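Local coordinates for putative ketosteroid isomerase (Parabacteroides distasonis ATCC 8503, PDB 3KE7), which is a putative ketosteroid isomerase with a SnoaL-like domain of the NTF2 clan, probably binding small ligands in the pocket where bicine sits in this crystal, at residues A34-S39 against T62-M67; D40-Y45 against V111-P116. All coordinates share one frame; numbering follows the deposited sequence. Where two conformers were deposited one is given.

Contact 1 of 2, residues A34-S39 against T62-M67; sequences AFVELS and TYYKGM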
loop_
_atom_site.group_PDB
_atom_site.type_symbol
_atom_site.label_atom_id
_atom_site.label_comp_id
_atom_site.label_asym_id
_atom_site.label_seq_id
_atom_site.Cartn_x
_atom_site.Cartn_y
_atom_site.Cartn_z
ATOM N N ALA B 34 9.821 -17.373 -2.373
ATOM C CA ALA B 34 10.224 -16.276 -3.315
ATOM C C ALA B 34 9.966 -14.878 -2.776
ATOM O O ALA B 34 10.870 -14.039 -2.798
ATOM C CB ALA B 34 9.540 -16.427 -4.680
ATOM N N PHE B 35 8.752 -14.626 -2.286
ATOM C CA PHE B 35 8.456 -13.300 -1.758
ATOM C C PHE B 35 9.211 -12.962 -0.496
ATOM O O PHE B 35 9.484 -11.772 -0.265
ATOM C CB PHE B 35 6.948 -13.095 -1.558
ATOM C CG PHE B 35 6.220 -12.651 -2.796
ATOM C CD1 PHE B 35 6.481 -11.414 -3.380
ATOM C CD2 PHE B 35 5.264 -13.471 -3.378
ATOM C CE1 PHE B 35 5.805 -10.996 -4.527
ATOM C CE2 PHE B 35 4.593 -13.083 -4.514
ATOM C CZ PHE B 35 4.815 -11.832 -5.073
ATOM N N VAL B 36 9.605 -13.948 0.304
ATOM C CA VAL B 36 10.397 -13.682 1.484
ATOM C C VAL B 36 11.812 -13.267 1.063
ATOM O O VAL B 36 12.366 -12.294 1.559
ATOM C CB VAL B 36 10.444 -14.898 2.414
ATOM C CG1 VAL B 36 11.352 -14.626 3.649
ATOM C CG2 VAL B 36 9.019 -15.283 2.856
ATOM N N GLU B 37 12.344 -13.972 0.074
ATOM C CA GLU B 37 13.652 -13.617 -0.476
ATOM C C GLU B 37 13.683 -12.219 -1.111
ATOM O O GLU B 37 14.710 -11.509 -1.010
ATOM C CB GLU B 37 14.067 -14.665 -1.491
ATOM C CG GLU B 37 14.169 -16.080 -0.874
ATOM N N LEU B 38 12.564 -11.793 -1.673
ATOM C CA LEU B 38 12.464 -10.523 -2.334
ATOM C C LEU B 38 12.166 -9.385 -1.355
ATOM O O LEU B 38 12.222 -8.212 -1.723
ATOM C CB LEU B 38 11.352 -10.594 -3.370
ATOM C CG LEU B 38 11.093 -9.464 -4.344
ATOM C CD1 LEU B 38 12.355 -9.000 -5.013
ATOM C CD2 LEU B 38 10.074 -9.894 -5.375
ATOM N N SER B 39 11.852 -9.711 -0.101
ATOM C CA SER B 39 11.484 -8.695 0.900
ATOM C C SER B 39 12.661 -8.293 1.789
ATOM O O SER B 39 13.565 -9.085 2.047
ATOM C CB SER B 39 10.324 -9.229 1.783
ATOM O OG SER B 39 9.129 -9.420 1.041
ATOM N N THR B 62 8.235 -16.749 8.981
ATOM C CA THR B 62 7.449 -17.712 9.749
ATOM C C THR B 62 6.082 -17.964 9.138
ATOM O O THR B 62 5.632 -19.105 9.028
ATOM C CB THR B 62 7.316 -17.212 11.205
ATOM O OG1 THR B 62 8.639 -17.110 11.739
ATOM C CG2 THR B 62 6.464 -18.188 12.058
ATOM N N TYR B 63 5.412 -16.899 8.700
ATOM C CA TYR B 63 4.112 -17.021 8.061
ATOM C C TYR B 63 4.208 -17.822 6.735
ATOM O O TYR B 63 3.452 -18.773 6.485
ATOM C CB TYR B 63 3.560 -15.620 7.796
ATOM C CG TYR B 63 2.213 -15.589 7.158
ATOM C CD1 TYR B 63 1.126 -16.151 7.785
ATOM C CD2 TYR B 63 2.015 -14.967 5.928
ATOM C CE1 TYR B 63 -0.125 -16.114 7.200
ATOM C CE2 TYR B 63 0.772 -14.879 5.367
ATOM C CZ TYR B 63 -0.292 -15.487 6.001
ATOM O OH TYR B 63 -1.577 -15.484 5.446
ATOM N N TYR B 64 5.174 -17.447 5.904
ATOM C CA TYR B 64 5.346 -18.089 4.614
ATOM C C TYR B 64 5.783 -19.545 4.715
ATOM O O TYR B 64 5.453 -20.369 3.852
ATOM C CB TYR B 64 6.371 -17.294 3.749
ATOM C CG TYR B 64 5.751 -16.313 2.824
ATOM C CD1 TYR B 64 5.301 -15.105 3.252
ATOM C CD2 TYR B 64 5.631 -16.619 1.492
ATOM C CE1 TYR B 64 4.744 -14.189 2.385
ATOM C CE2 TYR B 64 5.054 -15.732 0.597
ATOM C CZ TYR B 64 4.622 -14.516 1.043
ATOM O OH TYR B 64 4.033 -13.668 0.101
ATOM N N LYS B 65 6.460 -19.902 5.800
ATOM C CA LYS B 65 6.851 -21.288 6.008
ATOM C C LYS B 65 5.634 -22.204 6.101
ATOM O O LYS B 65 5.752 -23.388 5.815
ATOM C CB LYS B 65 7.665 -21.431 7.286
ATOM C CG LYS B 65 9.100 -20.960 7.145
ATOM C CD LYS B 65 9.862 -20.863 8.509
ATOM C CE LYS B 65 9.788 -22.110 9.322
ATOM N NZ LYS B 65 10.648 -23.228 8.767
ATOM N N GLY B 66 4.481 -21.661 6.457
ATOM C CA GLY B 66 3.268 -22.462 6.607
ATOM C C GLY B 66 2.386 -22.469 5.379
ATOM O O GLY B 66 1.378 -23.152 5.367
HETATM N N MSE B 67 2.739 -21.690 4.353
HETATM C CA MSE B 67 1.911 -21.594 3.172
HETATM C C MSE B 67 2.388 -22.454 2.041
HETATM O O MSE B 67 3.569 -22.626 1.814
HETATM C CB MSE B 67 1.831 -20.142 2.682
HETATM C CG MSE B 67 0.916 -19.275 3.540
HETATM SE SE MSE B 67 0.387 -17.630 2.740
HETATM C CE MSE B 67 2.085 -16.860 2.741
#
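Phe35, which meets Tyr64 across the contact with its side chain, gives its carbonyl O to Ser39 OG at 2.7 Å, the hydroxyl coming in at 153° to the C=O bond, tilted out of the carbonyl plane. That bond ties Ser39 back to helix 34-38 of this NTF2-like α+β fold, where it packs against helix 57-65 at Tyr64. Across the contact itself no hydrogen bond forms; Tyr64 meets Val36 and Phe35 by packing alone. Val36 reaches it with one methyl. With CG1 anti to the backbone N (chi1 177°), CG2 lies beside that N and sits 3.4 Å from Tyr64 CG, at the root of the ring. The two side chains run past each other in opposite directions, and Phe35 takes the other end of the tyrosine: Phe35 CB is 3.8 Å from Tyr64 CZ. Beyond CB, the Phe35 ring leads off towards helix 15-28, touching Ala26 and Leu27, and also reaches Ile122 on strand 120-129. Within its own segment Tyr64 is backed by selenomethionine Met67, whose CE lies 3.5 Å above the centre of one ring face. The phenol oxygen Tyr64 OH ends 3.4 Å from Phe35 CB and 3.7 Å from Phe35 CD2.

Contact 2 of 2, residues D40-Y45 against V111-P116; sequences DTDVIY and VYRRNP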
loop_
_atom_site.group_PDB
_atom_site.type_symbol
_atom_site.label_atom_id
_atom_site.label_comp_id
_atom_site.label_asym_id
_atom_site.label_seq_id
_atom_site.Cartn_x
_atom_site.Cartn_y
_atom_site.Cartn_z
ATOM N N ASP B 40 12.599 -7.051 2.300
ATOM C CA ASP B 40 13.603 -6.526 3.186
ATOM C C ASP B 40 13.269 -6.743 4.661
ATOM O O ASP B 40 12.173 -7.115 5.064
ATOM C CB ASP B 40 13.844 -5.040 2.926
ATOM C CG ASP B 40 15.287 -4.695 2.823
ATOM O OD1 ASP B 40 16.118 -5.428 3.463
ATOM O OD2 ASP B 40 15.606 -3.663 2.155
ATOM N N THR B 41 14.271 -6.486 5.494
ATOM C CA THR B 41 14.161 -6.756 6.921
ATOM C C THR B 41 12.998 -6.041 7.619
ATOM O O THR B 41 12.461 -6.571 8.584
ATOM C CB THR B 41 15.481 -6.467 7.685
ATOM O OG1 THR B 41 15.877 -5.089 7.505
ATOM C CG2 THR B 41 16.562 -7.414 7.216
ATOM N N ASP B 42 12.629 -4.870 7.114
ATOM C CA ASP B 42 11.600 -4.001 7.702
ATOM C C ASP B 42 10.256 -4.149 7.025
ATOM O O ASP B 42 9.373 -3.290 7.203
ATOM C CB ASP B 42 12.079 -2.552 7.680
ATOM C CG ASP B 42 12.347 -2.044 6.297
ATOM O OD1 ASP B 42 12.909 -2.786 5.421
ATOM O OD2 ASP B 42 12.055 -0.825 6.082
ATOM N N VAL B 43 10.034 -5.253 6.337
ATOM C CA VAL B 43 8.813 -5.421 5.582
ATOM C C VAL B 43 7.569 -5.441 6.496
ATOM O O VAL B 43 7.587 -5.989 7.586
ATOM C CB VAL B 43 8.906 -6.706 4.729
ATOM C CG1 VAL B 43 8.990 -7.994 5.657
ATOM C CG2 VAL B 43 7.756 -6.805 3.745
ATOM N N ILE B 44 6.505 -4.839 6.001
ATOM C CA ILE B 44 5.197 -4.864 6.601
ATOM C C ILE B 44 4.299 -5.578 5.598
ATOM O O ILE B 44 4.314 -5.287 4.420
ATOM C CB ILE B 44 4.664 -3.427 6.857
ATOM C CG1 ILE B 44 5.594 -2.615 7.748
ATOM C CG2 ILE B 44 3.231 -3.456 7.405
ATOM C CD1 ILE B 44 5.780 -3.143 9.072
ATOM N N TYR B 45 3.432 -6.453 6.081
ATOM C CA TYR B 45 2.584 -7.278 5.215
ATOM C C TYR B 45 1.162 -7.443 5.763
ATOM O O TYR B 45 0.943 -7.667 6.969
ATOM C CB TYR B 45 3.226 -8.688 5.137
ATOM C CG TYR B 45 2.448 -9.749 4.366
ATOM C CD1 TYR B 45 1.420 -10.423 4.969
ATOM C CD2 TYR B 45 2.795 -10.122 3.037
ATOM C CE1 TYR B 45 0.711 -11.372 4.312
ATOM C CE2 TYR B 45 2.101 -11.086 2.381
ATOM C CZ TYR B 45 1.018 -11.693 3.021
ATOM O OH TYR B 45 0.304 -12.688 2.356
ATOM N N VAL B 111 5.289 -2.066 -2.165
ATOM C CA VAL B 111 6.247 -0.972 -2.186
ATOM C C VAL B 111 7.650 -1.611 -2.201
ATOM O O VAL B 111 7.994 -2.354 -1.307
ATOM C CB VAL B 111 6.124 -0.053 -1.012
ATOM C CG1 VAL B 111 7.158 1.080 -1.163
ATOM C CG2 VAL B 111 4.694 0.544 -0.926
ATOM N N TYR B 112 8.436 -1.295 -3.250
ATOM C CA TYR B 112 9.808 -1.732 -3.417
ATOM C C TYR B 112 10.751 -0.565 -3.155
ATOM O O TYR B 112 10.438 0.596 -3.498
ATOM C CB TYR B 112 10.066 -2.193 -4.867
ATOM C CG TYR B 112 9.515 -3.550 -5.278
ATOM C CD1 TYR B 112 8.179 -3.733 -5.534
ATOM C CD2 TYR B 112 10.371 -4.625 -5.469
ATOM C CE1 TYR B 112 7.687 -4.927 -6.005
ATOM C CE2 TYR B 112 9.896 -5.847 -5.893
ATOM C CZ TYR B 112 8.546 -5.993 -6.158
ATOM O OH TYR B 112 8.068 -7.219 -6.631
ATOM N N ARG B 113 11.875 -0.855 -2.517
ATOM C CA ARG B 113 12.890 0.107 -2.209
ATOM C C ARG B 113 14.196 -0.365 -2.785
ATOM O O ARG B 113 14.556 -1.530 -2.606
ATOM C CB ARG B 113 13.028 0.314 -0.682
ATOM C CG ARG B 113 14.143 1.337 -0.266
ATOM C CD ARG B 113 14.238 1.543 1.239
ATOM N NE ARG B 113 14.539 0.280 1.877
ATOM C CZ ARG B 113 14.061 -0.141 3.064
ATOM N NH1 ARG B 113 13.248 0.614 3.812
ATOM N NH2 ARG B 113 14.380 -1.359 3.502
ATOM N N ARG B 114 14.893 0.536 -3.468
ATOM C CA ARG B 114 16.175 0.221 -4.054
ATOM C C ARG B 114 17.222 0.371 -2.962
ATOM O O ARG B 114 17.343 1.447 -2.381
ATOM C CB ARG B 114 16.467 1.163 -5.229
ATOM C CG ARG B 114 17.785 0.786 -5.975
ATOM C CD ARG B 114 17.988 1.668 -7.202
ATOM N NE ARG B 114 18.017 3.057 -6.791
ATOM C CZ ARG B 114 17.510 4.080 -7.481
ATOM N NH1 ARG B 114 16.943 3.903 -8.687
ATOM N NH2 ARG B 114 17.565 5.295 -6.952
ATOM N N ASN B 115 17.931 -0.710 -2.673
ATOM C CA ASN B 115 19.000 -0.698 -1.688
ATOM C C ASN B 115 20.287 -0.171 -2.336
ATOM O O ASN B 115 20.338 -0.011 -3.552
ATOM C CB ASN B 115 19.163 -2.067 -0.960
ATOM C CG ASN B 115 19.768 -3.240 -1.836
ATOM O OD1 ASN B 115 20.474 -3.032 -2.845
ATOM N ND2 ASN B 115 19.548 -4.508 -1.342
ATOM N N PRO B 116 21.291 0.174 -1.515
ATOM C CA PRO B 116 22.572 0.685 -2.063
ATOM C C PRO B 116 23.236 -0.231 -3.083
ATOM O O PRO B 116 23.954 0.252 -3.966
ATOM C CB PRO B 116 23.439 0.820 -0.824
ATOM C CG PRO B 116 22.491 1.219 0.248
ATOM C CD PRO B 116 21.134 0.549 -0.096
HETATM O O HOH W 1 15.784 -1.701 0.079
#
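Arg113 ties together two aspartates, Asp40 and Asp42, in a salt-bridge network. Asp42 receives it end-on: Arg113 NH1 donates to Asp42 OD2 at 2.9 Å and Arg113 NH2 to Asp42 OD1 at 2.8 Å, both on the syn side, with carboxylate and guanidinium nearly coplanar (12° apart). Asp40 is met differently. The same Arg113 NH2 also donates to Asp40 OD2 at 2.9 Å, but comes from above that carboxylate, whose plane is turned 58° from the guanidinium. The arginine chain is extended until it bends at chi3 (60°), which swings the guanidinium over to the acids. A water adds an indirect link, accepting from Arg113 NE and donating to Asp40 OD2 and to Arg113 O. Two carboxylates sharing one cation probably both stay ionised; a leucine in place of Arg113 would probably leave both without their counter-charge and the water without its NE donor. On the acid side Val43 N bonds to Asp40 O, 3.1 Å, closing a type I turn, and Thr41 N donates to the side-chain Asp40 OD1. Arg113, on strand 102-114, thus reaches across strand 120-129, where it touches Ile123, to the corner leading into strand 43-46, while Asp42 packs on Gln83 of the second subunit.

In the fold
Contact 1 is buried between two helices and contact 2 lies at the surface, their centres 14 Å apart. The chain passes directly from one to the other at Ser39 and Asp40, and their segments alternate in sequence. Three packing contacts connect them: Leu38 CD2 is 3.6 Å from Tyr112 OH, Tyr63 CE2 is 3.7 Å from Tyr45 CE1, and Tyr64 OH is 3.9 Å from Tyr45 CE2. Contact 1 borders the ligand pocket: the side chain of Phe35 comes within about 4 Å of the bound bicine, and Tyr64 touches Leu69, a pocket residue. Contact 2 faces elsewhere, with Ile44 and Val111 packing on Thr92 and Val90 of the second subunit.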